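PDB 3EO4: uncharacterized protein MJ1062 from Methanocaldococcus jannaschii, which is of unknown function but, through its GNAT-type domain, probably transfers acyl groups, the full-length protein perhaps also having hexosyltransferase activity. Local coordinates for residues Arg62-Ile67 / Ser80-Gln85; Pro91-Leu96 / Leu114-Leu119; Ile131-Ile136 / Arg154-Ile159. All coordinates share one frame; numbering follows the deposited sequence.

Contact 1. Residues Arg62-Ile67 / Ser80-Gln85; sequences RVDWII and SVNVSQ
W65 and V81 face each other as a hydrogen-bonded antiparallel pair, and the close-packed half of the contact is built around them. W65 N donates to V81 O at 2.7 Å. In return W65 O is gripped twice: V81 N reaches it at 3.1 Å, and the hydroxyl OG of S80 comes from the opposite face of the carbonyl plane at 2.7 Å. That hydroxyl stands anti to the backbone N of S80 (chi1 -176°), which turns it to the W65 carbonyl. V63 and V83 add a second pair with two backbone bonds. On the face carrying these apolar residues, the W65 ring lies with its edge over the neighbouring strand, CE3 being 3.3 Å from V81 O. Further along the same ring CZ3 meets V83 CG1 at 4.1 Å, while V63 CG1 sits over one ring face, toward the rim. V115 of helix 107-121 packs onto W65, V81 and V83, and W118 stacks edge-to-face with W65, so the helix packs over this apolar group.

The face of D64 and N82 is more polar, and its end at R62, N82 and S84 is the looser, partly exposed side. R62 holds D64 side-on and in plane, NE to OD2 and NH2 to OD1 (2.8 Å), each on a syn lone pair; R59 adds a second salt bridge to OD2. A water links D64 OD1, S80 OG and N82 ND2. R62 NH2 and N82 ND2 are merely neighbours at 3.4 Å, both being donors, and ND2 also bonds to a bound MES, probably from the crystallisation liquor. Strands 63-71 and 74-84 together form the beta hairpin typical of the central antiparallel sheet of the GNAT fold.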
loop_
_atom_site.group_PDB
_atom_site.type_symbol
_atom_site.label_atom_id
_atom_site.label_comp_id
_atom_site.label_asym_id
_atom_site.label_seq_id
_atom_site.Cartn_x
_atom_site.Cartn_y
_atom_site.Cartn_z
ATOM N N ARG A 62 -8.855 20.692 -5.907
ATOM C CA ARG A 62 -8.978 19.638 -4.918
ATOM C C ARG A 62 -7.884 19.749 -3.880
ATOM O O ARG A 62 -6.872 20.417 -4.096
ATOM C CB ARG A 62 -8.945 18.251 -5.563
ATOM C CG ARG A 62 -7.665 17.898 -6.315
ATOM C CD ARG A 62 -7.773 16.482 -6.915
ATOM N NE ARG A 62 -7.784 15.395 -5.923
ATOM C CZ ARG A 62 -8.589 14.324 -5.988
ATOM N NH1 ARG A 62 -9.477 14.210 -6.967
ATOM N NH2 ARG A 62 -8.518 13.365 -5.067
ATOM N N VAL A 63 -8.127 19.122 -2.740
ATOM C CA VAL A 63 -7.150 18.991 -1.687
ATOM C C VAL A 63 -7.182 17.510 -1.297
ATOM O O VAL A 63 -8.269 16.913 -1.231
ATOM C CB VAL A 63 -7.516 19.867 -0.481
ATOM C CG1 VAL A 63 -6.657 19.498 0.763
ATOM C CG2 VAL A 63 -7.396 21.352 -0.821
ATOM N N ASP A 64 -6.002 16.920 -1.086
ATOM C CA ASP A 64 -5.903 15.552 -0.589
ATOM C C ASP A 64 -5.144 15.521 0.722
ATOM O O ASP A 64 -4.124 16.205 0.884
ATOM C CB ASP A 64 -5.170 14.670 -1.596
ATOM C CG ASP A 64 -5.928 14.519 -2.885
ATOM O OD1 ASP A 64 -6.619 13.485 -3.046
ATOM O OD2 ASP A 64 -5.831 15.434 -3.736
ATOM N N TRP A 65 -5.646 14.741 1.667
ATOM C CA TRP A 65 -4.972 14.572 2.958
ATOM C C TRP A 65 -4.625 13.101 3.155
ATOM O O TRP A 65 -5.273 12.211 2.610
ATOM C CB TRP A 65 -5.862 14.997 4.128
ATOM C CG TRP A 65 -6.260 16.439 4.268
ATOM C CD1 TRP A 65 -5.655 17.384 5.070
ATOM C CD2 TRP A 65 -7.415 17.093 3.690
ATOM N NE1 TRP A 65 -6.336 18.580 4.994
ATOM C CE2 TRP A 65 -7.420 18.431 4.164
ATOM C CE3 TRP A 65 -8.425 16.686 2.804
ATOM C CZ2 TRP A 65 -8.397 19.373 3.776
ATOM C CZ3 TRP A 65 -9.408 17.624 2.420
ATOM C CH2 TRP A 65 -9.383 18.951 2.905
ATOM N N ILE A 66 -3.581 12.863 3.936
ATOM C CA ILE A 66 -3.313 11.578 4.525
ATOM C C ILE A 66 -3.973 11.586 5.903
ATOM O O ILE A 66 -3.888 12.580 6.641
ATOM C CB ILE A 66 -1.775 11.379 4.733
ATOM C CG1 ILE A 66 -1.025 11.558 3.407
ATOM C CG2 ILE A 66 -1.472 10.024 5.313
ATOM C CD1 ILE A 66 -1.485 10.568 2.316
ATOM N N ILE A 67 -4.587 10.463 6.251
ATOM C CA ILE A 67 -5.187 10.254 7.568
ATOM C C ILE A 67 -4.162 9.579 8.486
ATOM O O ILE A 67 -3.646 8.517 8.170
ATOM C CB ILE A 67 -6.430 9.355 7.462
ATOM C CG1 ILE A 67 -7.424 9.920 6.425
ATOM C CG2 ILE A 67 -7.041 9.134 8.849
ATOM C CD1 ILE A 67 -8.516 8.939 6.014
ATOM N N SER A 80 -6.579 7.908 3.218
ATOM C CA SER A 80 -6.580 9.210 2.607
ATOM C C SER A 80 -7.993 9.757 2.499
ATOM O O SER A 80 -8.941 9.002 2.234
ATOM C CB SER A 80 -5.959 9.139 1.231
ATOM O OG SER A 80 -5.894 10.456 0.680
ATOM N N VAL A 81 -8.121 11.072 2.682
ATOM C CA VAL A 81 -9.408 11.767 2.526
ATOM C C VAL A 81 -9.158 12.986 1.650
ATOM O O VAL A 81 -8.062 13.568 1.693
ATOM C CB VAL A 81 -10.058 12.117 3.906
ATOM C CG1 VAL A 81 -9.255 13.173 4.659
ATOM C CG2 VAL A 81 -11.554 12.502 3.757
ATOM N N ASN A 82 -10.143 13.339 0.824
ATOM C CA ASN A 82 -9.974 14.360 -0.215
ATOM C C ASN A 82 -11.293 15.080 -0.521
ATOM O O ASN A 82 -12.369 14.526 -0.253
ATOM C CB ASN A 82 -9.390 13.750 -1.510
ATOM C CG ASN A 82 -10.336 12.752 -2.179
ATOM O OD1 ASN A 82 -11.487 13.072 -2.481
ATOM N ND2 ASN A 82 -9.842 11.557 -2.449
ATOM N N VAL A 83 -11.188 16.322 -1.035
ATOM C CA VAL A 83 -12.323 17.099 -1.573
ATOM C C VAL A 83 -11.923 17.615 -2.925
ATOM O O VAL A 83 -10.814 18.093 -3.104
ATOM C CB VAL A 83 -12.721 18.328 -0.711
ATOM C CG1 VAL A 83 -13.062 17.889 0.677
ATOM C CG2 VAL A 83 -11.577 19.299 -0.595
ATOM N N SER A 84 -12.838 17.520 -3.871
ATOM C CA SER A 84 -12.563 17.992 -5.214
ATOM C C SER A 84 -13.781 18.794 -5.673
ATOM O O SER A 84 -14.778 18.869 -4.943
ATOM C CB SER A 84 -12.270 16.797 -6.128
ATOM O OG SER A 84 -13.351 15.879 -6.132
ATOM N N GLN A 85 -13.695 19.402 -6.850
ATOM C CA GLN A 85 -14.735 20.295 -7.358
ATOM C C GLN A 85 -14.955 21.505 -6.435
ATOM O O GLN A 85 -16.086 21.930 -6.226
ATOM C CB GLN A 85 -16.041 19.511 -7.629
ATOM C CG GLN A 85 -15.820 18.311 -8.549
ATOM C CD GLN A 85 -17.032 17.410 -8.707
ATOM O OE1 GLN A 85 -16.944 16.207 -8.484
ATOM N NE2 GLN A 85 -18.158 17.977 -9.145
HETATM O O HOH W 1 -6.746 10.943 -1.834
#

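Contact 2. Residues Pro91-Leu96 / Leu114-Leu119; sequences PEIGIL and LVLKWL
P91 and I93 look across at L119 and V115 from a strand that runs nearly antiparallel to the helix: the directions of 92-96 and 114-119 differ by 155°, and their axes approach to 10.5 Å. At that spacing the backbones stay apart, with I93 CA 8.2 Å from V115 CA, and apolar side chains bridge the gap. P91, just before the strand, and I93 point to the helix and E92 away from it, while V115 and L119 stand one helical turn apart, joined by the backbone bond from L119 N to V115 O. I93 carries the contact with the end of its longer branch. Its chi2 of -64° bends CD1 off the extended line, and CD1 meets L119 CD1 tip to tip at 3.7 Å and V115 CG1 at 3.9 Å. L116 CD2 approaches I93 CG1 more loosely, at 4.4 Å. P91 and L119 slide past each other in opposite directions, ring atom CG lying 4.1 Å from L119 CD2.

V83 of strand 74-84 touches I93, continuing the apolar layer under the helix, and A127 touches L116 and L119 from strand 126-132. L119 also rests on L86 and Y124, which line the pocket of the bound polyether. Beneath helix 107-121, strand 92-97 pairs with strand 74-84, G94 bonding to N82, while P91 and I93 at its start bond to H128 of strand 126-132.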
loop_
_atom_site.group_PDB
_atom_site.type_symbol
_atom_site.label_atom_id
_atom_site.label_comp_id
_atom_site.label_asym_id
_atom_site.label_seq_id
_atom_site.Cartn_x
_atom_site.Cartn_y
_atom_site.Cartn_z
ATOM N N PRO A 91 -18.761 20.725 -3.357
ATOM C CA PRO A 91 -17.604 19.884 -3.586
ATOM C C PRO A 91 -17.855 18.412 -3.241
ATOM O O PRO A 91 -18.733 18.078 -2.404
ATOM C CB PRO A 91 -16.537 20.490 -2.659
ATOM C CG PRO A 91 -17.301 21.199 -1.627
ATOM C CD PRO A 91 -18.517 21.730 -2.311
ATOM N N GLU A 92 -17.069 17.563 -3.887
ATOM C CA GLU A 92 -17.143 16.123 -3.732
ATOM C C GLU A 92 -16.086 15.618 -2.742
ATOM O O GLU A 92 -14.902 15.984 -2.837
ATOM C CB GLU A 92 -16.961 15.463 -5.082
ATOM C CG GLU A 92 -17.029 13.953 -5.017
ATOM C CD GLU A 92 -16.883 13.318 -6.395
ATOM O OE1 GLU A 92 -17.232 13.963 -7.389
ATOM O OE2 GLU A 92 -16.439 12.161 -6.489
ATOM N N ILE A 93 -16.521 14.769 -1.807
ATOM C CA ILE A 93 -15.618 14.199 -0.784
ATOM C C ILE A 93 -15.323 12.749 -1.130
ATOM O O ILE A 93 -16.248 11.973 -1.385
ATOM C CB ILE A 93 -16.266 14.190 0.643
ATOM C CG1 ILE A 93 -16.949 15.511 0.976
ATOM C CG2 ILE A 93 -15.268 13.720 1.746
ATOM C CD1 ILE A 93 -16.037 16.610 1.041
ATOM N N GLY A 94 -14.040 12.386 -1.091
ATOM C CA GLY A 94 -13.603 10.992 -1.242
ATOM C C GLY A 94 -12.858 10.507 -0.002
ATOM O O GLY A 94 -12.172 11.295 0.677
ATOM N N ILE A 95 -12.995 9.222 0.314
ATOM C CA ILE A 95 -12.333 8.679 1.503
ATOM C C ILE A 95 -11.896 7.241 1.220
ATOM O O ILE A 95 -12.590 6.503 0.524
ATOM C CB ILE A 95 -13.268 8.767 2.793
ATOM C CG1 ILE A 95 -12.671 8.074 4.021
ATOM C CG2 ILE A 95 -14.647 8.122 2.533
ATOM C CD1 ILE A 95 -11.990 9.029 4.984
ATOM N N LEU A 96 -10.770 6.841 1.801
ATOM C CA LEU A 96 -10.239 5.506 1.646
ATOM C C LEU A 96 -9.452 5.215 2.913
ATOM O O LEU A 96 -8.601 5.999 3.273
ATOM C CB LEU A 96 -9.308 5.525 0.441
ATOM C CG LEU A 96 -8.365 4.425 -0.011
ATOM C CD1 LEU A 96 -7.678 4.948 -1.296
ATOM C CD2 LEU A 96 -7.297 4.076 0.995
ATOM N N LEU A 114 -13.894 16.003 9.858
ATOM C CA LEU A 114 -12.806 16.998 9.823
ATOM C C LEU A 114 -12.811 17.828 8.505
ATOM O O LEU A 114 -12.685 19.038 8.523
ATOM C CB LEU A 114 -11.434 16.340 10.068
ATOM C CG LEU A 114 -11.048 15.891 11.497
ATOM C CD1 LEU A 114 -9.731 15.121 11.505
ATOM C CD2 LEU A 114 -10.955 17.086 12.469
ATOM N N VAL A 115 -12.962 17.165 7.377
ATOM C CA VAL A 115 -13.048 17.852 6.079
ATOM C C VAL A 115 -14.297 18.755 5.985
ATOM O O VAL A 115 -14.179 19.893 5.565
ATOM C CB VAL A 115 -12.985 16.839 4.898
ATOM C CG1 VAL A 115 -13.262 17.526 3.573
ATOM C CG2 VAL A 115 -11.613 16.174 4.852
ATOM N N LEU A 116 -15.466 18.262 6.421
ATOM C CA LEU A 116 -16.682 19.065 6.459
ATOM C C LEU A 116 -16.550 20.335 7.288
ATOM O O LEU A 116 -17.082 21.387 6.909
ATOM C CB LEU A 116 -17.901 18.252 6.938
ATOM C CG LEU A 116 -18.227 16.979 6.144
ATOM C CD1 LEU A 116 -19.299 16.195 6.865
ATOM C CD2 LEU A 116 -18.625 17.230 4.688
ATOM N N LYS A 117 -15.844 20.241 8.412
ATOM C CA LYS A 117 -15.643 21.408 9.262
ATOM C C LYS A 117 -14.773 22.444 8.533
ATOM O O LYS A 117 -15.041 23.641 8.592
ATOM C CB LYS A 117 -15.025 21.010 10.607
ATOM C CG LYS A 117 -15.180 22.062 11.718
ATOM C CD LYS A 117 -16.617 22.018 12.322
ATOM C CE LYS A 117 -17.199 23.424 12.617
ATOM N NZ LYS A 117 -16.502 24.132 13.723
ATOM N N TRP A 118 -13.733 21.979 7.852
ATOM C CA TRP A 118 -12.844 22.875 7.123
ATOM C C TRP A 118 -13.617 23.565 6.001
ATOM O O TRP A 118 -13.512 24.764 5.838
ATOM C CB TRP A 118 -11.678 22.083 6.545
ATOM C CG TRP A 118 -10.759 22.884 5.646
ATOM C CD1 TRP A 118 -9.816 23.783 6.038
ATOM C CD2 TRP A 118 -10.701 22.843 4.202
ATOM N NE1 TRP A 118 -9.180 24.322 4.935
ATOM C CE2 TRP A 118 -9.692 23.746 3.799
ATOM C CE3 TRP A 118 -11.422 22.158 3.221
ATOM C CZ2 TRP A 118 -9.370 23.962 2.452
ATOM C CZ3 TRP A 118 -11.095 22.363 1.885
ATOM C CH2 TRP A 118 -10.082 23.264 1.511
ATOM N N LEU A 119 -14.403 22.806 5.242
ATOM C CA LEU A 119 -15.262 23.375 4.169
ATOM C C LEU A 119 -16.244 24.448 4.647
ATOM O O LEU A 119 -16.367 25.528 4.040
ATOM C CB LEU A 119 -16.065 22.263 3.481
ATOM C CG LEU A 119 -15.282 21.267 2.655
ATOM C CD1 LEU A 119 -16.231 20.133 2.275
ATOM C CD2 LEU A 119 -14.686 21.968 1.389
#

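Contact 3. Residues Ile131-Ile136 / Arg154-Ile159; sequences ILENNI and RENEWI
E133 sets its CG anti to its own carbonyl carbon (chi1 -72°) and runs on extended (chi2 178°), and this carries its carboxylate to W158, whose CG is likewise anti to the carbonyl carbon (chi1 -66°). W158 NE1 donates to E133 OE2 at 3.1 Å; the acceptor lies near the ring plane, while the N-H meets the oxygen on its anti side and somewhat out of the carboxylate plane. E133 CG lies at the indole edge, near the ring plane. The other oxygen, OE1, comes within 3.5 Å of N156 ND2, but the angle is too poor for a hydrogen bond. The backbones are joined too: I131 and W158 exchange two bonds, and E133 N reaches N156 O at 2.8 Å.

The pairing is that of strands 126-132 and 157-163 in the C-terminal half of the GNAT fold, where the last strand inserts between 126-132 and 148-150. A type I turn from L132 to N135 leads into helix 136-144, and a type II turn from R154 to E157 opens the last strand.

On the face of L132 and E157, the L132 side chain crosses that of E157, its CD2 4.0 Å from E157 CB. R154 grips the E157 carboxylate side-on, NE to OE1 at 2.9 Å and NH2 to OE2 at 2.6 Å, while R154 N also donates to OE1 and R130 adds a salt bridge there. An alanine in place of E157 would probably leave the R154 guanidinium free to turn and the R130 charge without this mate. On the opposite face, W158 makes cation-pi contacts with K149 and K152, and I131 packs on S138, I139 and F142 of helix 136-144.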
loop_
_atom_site.group_PDB
_atom_site.type_symbol
_atom_site.label_atom_id
_atom_site.label_comp_id
_atom_site.label_asym_id
_atom_site.label_seq_id
_atom_site.Cartn_x
_atom_site.Cartn_y
_atom_site.Cartn_z
ATOM N N ILE A 131 -20.982 7.247 -4.505
ATOM C CA ILE A 131 -20.795 5.934 -3.891
ATOM C C ILE A 131 -21.384 4.810 -4.740
ATOM O O ILE A 131 -22.539 4.900 -5.218
ATOM C CB ILE A 131 -21.362 5.870 -2.436
ATOM C CG1 ILE A 131 -20.926 7.089 -1.590
ATOM C CG2 ILE A 131 -20.897 4.599 -1.722
ATOM C CD1 ILE A 131 -21.665 7.213 -0.227
ATOM N N LEU A 132 -20.593 3.757 -4.934
ATOM C CA LEU A 132 -21.112 2.559 -5.606
ATOM C C LEU A 132 -22.068 1.804 -4.680
ATOM O O LEU A 132 -21.846 1.723 -3.453
ATOM C CB LEU A 132 -19.997 1.621 -6.042
ATOM C CG LEU A 132 -19.102 1.866 -7.245
ATOM C CD1 LEU A 132 -18.584 0.511 -7.623
ATOM C CD2 LEU A 132 -19.807 2.523 -8.465
ATOM N N GLU A 133 -23.131 1.295 -5.285
ATOM C CA GLU A 133 -24.180 0.568 -4.605
ATOM C C GLU A 133 -23.663 -0.533 -3.690
ATOM O O GLU A 133 -24.317 -0.836 -2.694
ATOM C CB GLU A 133 -25.105 -0.084 -5.624
ATOM C CG GLU A 133 -25.976 0.885 -6.336
ATOM C CD GLU A 133 -26.838 0.221 -7.372
ATOM O OE1 GLU A 133 -26.327 -0.717 -8.027
ATOM O OE2 GLU A 133 -28.011 0.639 -7.539
ATOM N N ASN A 134 -22.527 -1.145 -4.033
ATOM C CA ASN A 134 -22.039 -2.300 -3.288
ATOM C C ASN A 134 -21.214 -1.872 -2.089
ATOM O O ASN A 134 -20.913 -2.678 -1.212
ATOM C CB ASN A 134 -21.257 -3.289 -4.194
ATOM C CG ASN A 134 -19.966 -2.689 -4.763
ATOM O OD1 ASN A 134 -19.963 -1.563 -5.232
ATOM N ND2 ASN A 134 -18.865 -3.448 -4.715
ATOM N N ASN A 135 -20.862 -0.585 -2.044
ATOM C CA ASN A 135 -20.014 -0.076 -0.989
ATOM C C ASN A 135 -20.821 0.233 0.275
ATOM O O ASN A 135 -21.064 1.409 0.592
ATOM C CB ASN A 135 -19.221 1.127 -1.472
ATOM C CG ASN A 135 -18.041 1.454 -0.563
ATOM O OD1 ASN A 135 -17.907 0.898 0.528
ATOM N ND2 ASN A 135 -17.172 2.359 -1.023
ATOM N N ILE A 136 -21.237 -0.828 0.979
ATOM C CA ILE A 136 -22.096 -0.687 2.159
ATOM C C ILE A 136 -21.481 0.089 3.340
ATOM O O ILE A 136 -22.192 0.816 4.036
ATOM C CB ILE A 136 -22.845 -2.021 2.588
ATOM C CG1 ILE A 136 -23.078 -2.093 4.105
ATOM C CG2 ILE A 136 -22.165 -3.286 2.067
ATOM C CD1 ILE A 136 -24.363 -1.460 4.514
ATOM N N ARG A 154 -23.212 7.727 -12.210
ATOM C CA ARG A 154 -23.085 6.756 -13.308
ATOM C C ARG A 154 -23.654 5.392 -12.874
ATOM O O ARG A 154 -24.093 5.240 -11.721
ATOM C CB ARG A 154 -21.619 6.657 -13.745
ATOM C CG ARG A 154 -20.937 8.041 -13.862
ATOM C CD ARG A 154 -19.440 7.942 -13.912
ATOM N NE ARG A 154 -18.872 7.821 -12.571
ATOM C CZ ARG A 154 -17.594 8.033 -12.257
ATOM N NH1 ARG A 154 -16.709 8.355 -13.194
ATOM N NH2 ARG A 154 -17.199 7.908 -10.995
ATOM N N GLU A 155 -23.700 4.424 -13.793
ATOM C CA GLU A 155 -24.319 3.119 -13.516
ATOM C C GLU A 155 -23.895 2.582 -12.159
ATOM O O GLU A 155 -22.716 2.655 -11.814
ATOM C CB GLU A 155 -23.921 2.117 -14.593
ATOM C CG GLU A 155 -25.045 1.167 -14.999
ATOM C CD GLU A 155 -24.943 0.728 -16.452
ATOM O OE1 GLU A 155 -23.804 0.620 -16.968
ATOM O OE2 GLU A 155 -26.009 0.496 -17.089
ATOM N N ASN A 156 -24.850 2.061 -11.384
ATOM C CA ASN A 156 -24.577 1.498 -10.037
ATOM C C ASN A 156 -23.932 2.474 -9.014
ATOM O O ASN A 156 -23.404 2.052 -7.974
ATOM C CB ASN A 156 -23.719 0.216 -10.140
ATOM C CG ASN A 156 -24.406 -0.929 -10.925
ATOM O OD1 ASN A 156 -23.815 -1.991 -11.070
ATOM N ND2 ASN A 156 -25.630 -0.711 -11.438
ATOM N N GLU A 157 -23.970 3.762 -9.334
ATOM C CA GLU A 157 -23.349 4.824 -8.541
ATOM C C GLU A 157 -24.422 5.858 -8.113
ATOM O O GLU A 157 -25.296 6.233 -8.911
ATOM C CB GLU A 157 -22.269 5.499 -9.385
ATOM C CG GLU A 157 -21.368 6.482 -8.668
ATOM C CD GLU A 157 -20.464 7.240 -9.634
ATOM O OE1 GLU A 157 -20.987 7.894 -10.555
ATOM O OE2 GLU A 157 -19.237 7.198 -9.465
ATOM N N TRP A 158 -24.340 6.304 -6.857
ATOM C CA TRP A 158 -25.306 7.229 -6.277
ATOM C C TRP A 158 -24.630 8.440 -5.670
ATOM O O TRP A 158 -23.565 8.328 -5.064
ATOM C CB TRP A 158 -26.094 6.527 -5.168
ATOM C CG TRP A 158 -26.913 5.465 -5.710
ATOM C CD1 TRP A 158 -26.593 4.151 -5.790
ATOM C CD2 TRP A 158 -28.183 5.616 -6.345
ATOM N NE1 TRP A 158 -27.599 3.459 -6.408
ATOM C CE2 TRP A 158 -28.588 4.337 -6.767
ATOM C CE3 TRP A 158 -29.028 6.710 -6.582
ATOM C CZ2 TRP A 158 -29.799 4.113 -7.407
ATOM C CZ3 TRP A 158 -30.236 6.488 -7.224
ATOM C CH2 TRP A 158 -30.607 5.197 -7.628
ATOM N N ILE A 159 -25.274 9.593 -5.816
ATOM C CA ILE A 159 -24.828 10.808 -5.149
ATOM C C ILE A 159 -25.622 10.961 -3.863
ATOM O O ILE A 159 -26.858 10.778 -3.866
ATOM C CB ILE A 159 -25.091 12.054 -6.012
ATOM C CG1 ILE A 159 -24.755 11.789 -7.494
ATOM C CG2 ILE A 159 -24.410 13.287 -5.409
ATOM C CD1 ILE A 159 -23.366 11.259 -7.736
#

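How the contacts relate
Contacts 1 and 2 adjoin, their centres 7 Å apart: strand 74-84 belongs to the first and its neighbour 92-97 to the second, probably hydrogen-bonded from S84 N to E92 O and from S80 N to L96 O, each 2.8 Å. Helix 107-121 roofs both. Contact 3 lies about 20 Å from contact 1 and 18 Å from contact 2 between centres, though its nearest atoms come within about 6 Å of contact 2. The chain reaches it from that helix through strand 126-132. The polyether pocket, which includes L86, T88 and Y124, borders contact 2. N82 of contact 1 and N135 of contact 3 each hydrogen-bond to bound MES, probably from the crystallisation liquor.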